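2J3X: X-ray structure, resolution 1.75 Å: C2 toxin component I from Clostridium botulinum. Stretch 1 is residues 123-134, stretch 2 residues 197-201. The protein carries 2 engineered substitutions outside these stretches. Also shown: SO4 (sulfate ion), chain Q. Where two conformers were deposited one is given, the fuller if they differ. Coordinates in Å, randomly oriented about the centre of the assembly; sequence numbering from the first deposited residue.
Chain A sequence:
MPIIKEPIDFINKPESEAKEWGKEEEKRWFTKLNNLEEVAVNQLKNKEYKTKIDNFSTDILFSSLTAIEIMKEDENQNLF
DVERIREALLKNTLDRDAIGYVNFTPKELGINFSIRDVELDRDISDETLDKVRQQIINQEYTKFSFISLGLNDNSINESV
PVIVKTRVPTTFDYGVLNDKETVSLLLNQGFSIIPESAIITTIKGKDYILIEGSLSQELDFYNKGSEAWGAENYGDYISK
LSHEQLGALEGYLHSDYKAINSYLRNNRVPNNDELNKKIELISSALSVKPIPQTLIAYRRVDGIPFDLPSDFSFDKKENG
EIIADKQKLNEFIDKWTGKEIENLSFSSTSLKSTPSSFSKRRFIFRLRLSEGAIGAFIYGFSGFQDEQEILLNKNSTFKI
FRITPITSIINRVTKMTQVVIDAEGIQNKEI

Stretch 1 123-134: DISDETLDKVRQ
Stretch 2 (197-201) SAIIT

A helix laid nearly antiparallel on a β-strand sets the frame. Residues 126-134 are helical, with phi/psi near -60/-43, and Ser125 takes the N-cap position; its carbonyl O accepts the amide of Leu129 at 3.0 Å (N to O), and the i to i+4 ladder continues through Gln134 N to Asp130 O at 2.9 Å. Stretch 2 is extended throughout. The two axes approach to 8.7 Å at 165°; in the register, Leu129 CA lies 7.1 Å from Ile200 CA, and Arg133 CA 6.3 Å from Ala198 CA. About one helical turn answers a two-residue step along the strand. Because side chains alternate in an extended strand, Ala198 and Ile200 point their CA-to-CB bonds toward the helix, while those of Ser197, Ile199 and Thr201 point away.

The apolar contact is built on Ile200 (chi1 m, chi2 t), which has the largest area covered. Its CD1 reaches the start of the helix, 3.8 Å from Ile124 CG2 (Ile124 is m, t), 3.8 Å from Leu129 CB and 3.5 Å from the carbonyl O of Ile124. Leu129, with chi1 t and chi2 p, sends CD1 to 4.0 Å from Ala198 CB. The small Ala198 sits where the backbones come closer, and the aliphatic part of Arg133 covers it, with CG 3.9 Å from Ala198 CB.

The polar link is a single fork. Arg133 leaves the helix sideways, but m, t, t rotamers with chi4 at 173° bring its end to the strand, where NE and NH2 both donate to Ala198 O, each at 2.8 Å with N-H...O angles of 143°. That carbonyl lies at the guanidinium edge, near its plane, so one acceptor serves two donors. Within the helix, Arg133 NH1 forms a salt bridge with Asp130 OD1 at 3.4 Å.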

# COMPACT_ATOMS: atom_id res chain seq x y z
N ASP A 123 -13.59 23.44 -15.51
CA ASP A 123 -12.23 23.67 -15.95
C ASP A 123 -11.24 23.58 -14.82
O ASP A 123 -11.60 23.68 -13.65
CB ASP A 123 -12.09 25.03 -16.64
CG ASP A 123 -12.94 25.14 -17.91
OD1 ASP A 123 -13.50 24.14 -18.39
OD2 ASP A 123 -13.07 26.29 -18.39
N ILE A 124 -9.98 23.45 -15.19
CA ILE A 124 -8.92 23.24 -14.21
C ILE A 124 -7.93 24.37 -14.31
O ILE A 124 -7.46 24.69 -15.41
CB ILE A 124 -8.21 21.89 -14.48
CG1 ILE A 124 -9.24 20.76 -14.38
CG2 ILE A 124 -7.06 21.63 -13.48
CD1 ILE A 124 -8.75 19.36 -14.96
N SER A 125 -7.64 25.01 -13.17
CA SER A 125 -6.72 26.13 -13.12
C SER A 125 -5.28 25.60 -13.20
O SER A 125 -4.98 24.52 -12.69
CB SER A 125 -6.90 26.88 -11.79
OG SER A 125 -5.96 27.93 -11.68
N ASP A 126 -4.39 26.37 -13.80
CA ASP A 126 -2.96 26.05 -13.77
C ASP A 126 -2.43 25.99 -12.35
O ASP A 126 -1.53 25.23 -12.04
CB ASP A 126 -2.14 27.09 -14.54
CG ASP A 126 -2.25 26.91 -16.02
OD1 ASP A 126 -2.80 25.87 -16.45
OD2 ASP A 126 -1.80 27.83 -16.76
N GLU A 127 -2.96 26.84 -11.48
CA GLU A 127 -2.63 26.75 -10.07
C GLU A 127 -2.86 25.36 -9.45
O GLU A 127 -2.01 24.85 -8.65
CB GLU A 127 -3.42 27.81 -9.29
CG GLU A 127 -3.06 27.81 -7.82
CD GLU A 127 -3.65 29.02 -7.04
OE1 GLU A 127 -4.57 29.62 -7.56
OE2 GLU A 127 -3.19 29.34 -5.91
N THR A 128 -4.00 24.77 -9.78
CA THR A 128 -4.38 23.46 -9.27
C THR A 128 -3.51 22.39 -9.93
O THR A 128 -3.05 21.45 -9.26
CB THR A 128 -5.86 23.18 -9.62
OG1 THR A 128 -6.65 24.28 -9.13
CG2 THR A 128 -6.37 21.87 -9.00
N LEU A 129 -3.27 22.53 -11.22
CA LEU A 129 -2.34 21.60 -11.87
C LEU A 129 -0.99 21.62 -11.15
O LEU A 129 -0.40 20.57 -10.89
CB LEU A 129 -2.11 22.04 -13.31
CG LEU A 129 -1.04 21.22 -14.05
CD1 LEU A 129 -1.38 19.72 -14.19
CD2 LEU A 129 -0.85 21.83 -15.45
N ASP A 130 -0.46 22.82 -10.88
CA ASP A 130 0.80 22.93 -10.19
C ASP A 130 0.80 22.30 -8.78
O ASP A 130 1.78 21.66 -8.35
CB ASP A 130 1.21 24.41 -10.11
CG ASP A 130 1.58 24.98 -11.49
OD1 ASP A 130 1.73 24.23 -12.47
OD2 ASP A 130 1.77 26.22 -11.56
N LYS A 131 -0.30 22.50 -8.06
CA LYS A 131 -0.47 21.91 -6.73
C LYS A 131 -0.44 20.38 -6.82
O LYS A 131 0.25 19.71 -6.01
CB LYS A 131 -1.79 22.41 -6.15
CG LYS A 131 -2.17 21.80 -4.84
CD LYS A 131 -3.46 22.47 -4.35
CE LYS A 131 -3.90 21.84 -3.05
NZ LYS A 131 -3.00 22.12 -1.95
N VAL A 132 -1.15 19.81 -7.80
CA VAL A 132 -1.14 18.35 -8.04
C VAL A 132 0.28 17.89 -8.37
O VAL A 132 0.76 16.92 -7.77
CB VAL A 132 -2.12 17.96 -9.17
CG1 VAL A 132 -1.89 16.49 -9.61
CG2 VAL A 132 -3.60 18.13 -8.73
N ARG A 133 0.97 18.59 -9.30
CA ARG A 133 2.36 18.24 -9.65
C ARG A 133 3.26 18.23 -8.41
O ARG A 133 4.02 17.28 -8.19
CB ARG A 133 2.92 19.25 -10.64
CG ARG A 133 2.43 19.02 -12.05
CD ARG A 133 2.86 20.23 -12.91
NE ARG A 133 2.57 20.02 -14.33
CZ ARG A 133 2.70 20.96 -15.26
NH1 ARG A 133 3.04 22.21 -14.91
NH2 ARG A 133 2.45 20.67 -16.54
N GLN A 134 3.17 19.25 -7.58
CA GLN A 134 4.06 19.31 -6.42
C GLN A 134 3.77 18.16 -5.44
O GLN A 134 4.68 17.58 -4.84
CB GLN A 134 4.00 20.69 -5.76
CG GLN A 134 4.72 21.77 -6.59
CD GLN A 134 6.12 21.28 -7.05
OE1 GLN A 134 7.00 21.01 -6.22
NE2 GLN A 134 6.29 21.11 -8.36
N SER A 197 4.76 12.94 -14.78
CA SER A 197 4.38 14.25 -15.34
C SER A 197 2.87 14.39 -15.30
O SER A 197 2.16 13.41 -15.18
CB SER A 197 4.84 14.42 -16.79
OG SER A 197 4.28 13.43 -17.61
N ALA A 198 2.40 15.63 -15.38
CA ALA A 198 0.97 15.89 -15.38
C ALA A 198 0.71 17.12 -16.22
O ALA A 198 1.44 18.12 -16.11
CB ALA A 198 0.50 16.15 -13.95
N ILE A 199 -0.32 17.03 -17.04
CA ILE A 199 -0.77 18.19 -17.87
C ILE A 199 -2.27 18.29 -17.78
O ILE A 199 -2.93 17.31 -17.41
CB ILE A 199 -0.33 18.07 -19.35
CG1 ILE A 199 -1.00 16.86 -20.01
CG2 ILE A 199 1.19 18.09 -19.44
CD1 ILE A 199 -0.83 16.83 -21.60
N ILE A 200 -2.80 19.45 -18.14
CA ILE A 200 -4.24 19.56 -18.35
C ILE A 200 -4.52 19.18 -19.79
O ILE A 200 -3.78 19.59 -20.71
CB ILE A 200 -4.80 20.98 -18.03
CG1 ILE A 200 -4.69 21.24 -16.52
CG2 ILE A 200 -6.28 21.08 -18.45
CD1 ILE A 200 -4.60 22.76 -16.15
N THR A 201 -5.53 18.35 -19.97
CA THR A 201 -6.00 17.93 -21.30
C THR A 201 -7.53 18.00 -21.42
O THR A 201 -8.25 17.89 -20.43
CB THR A 201 -5.51 16.51 -21.70
OG1 THR A 201 -5.68 16.37 -23.12
CG2 THR A 201 -6.35 15.42 -20.99
S SO4 Q . -5.29 20.94 0.90
O1 SO4 Q . -6.06 19.75 1.23
O2 SO4 Q . -4.18 20.52 0.05
O3 SO4 Q . -6.25 21.79 0.15
O4 SO4 Q . -4.72 21.60 2.04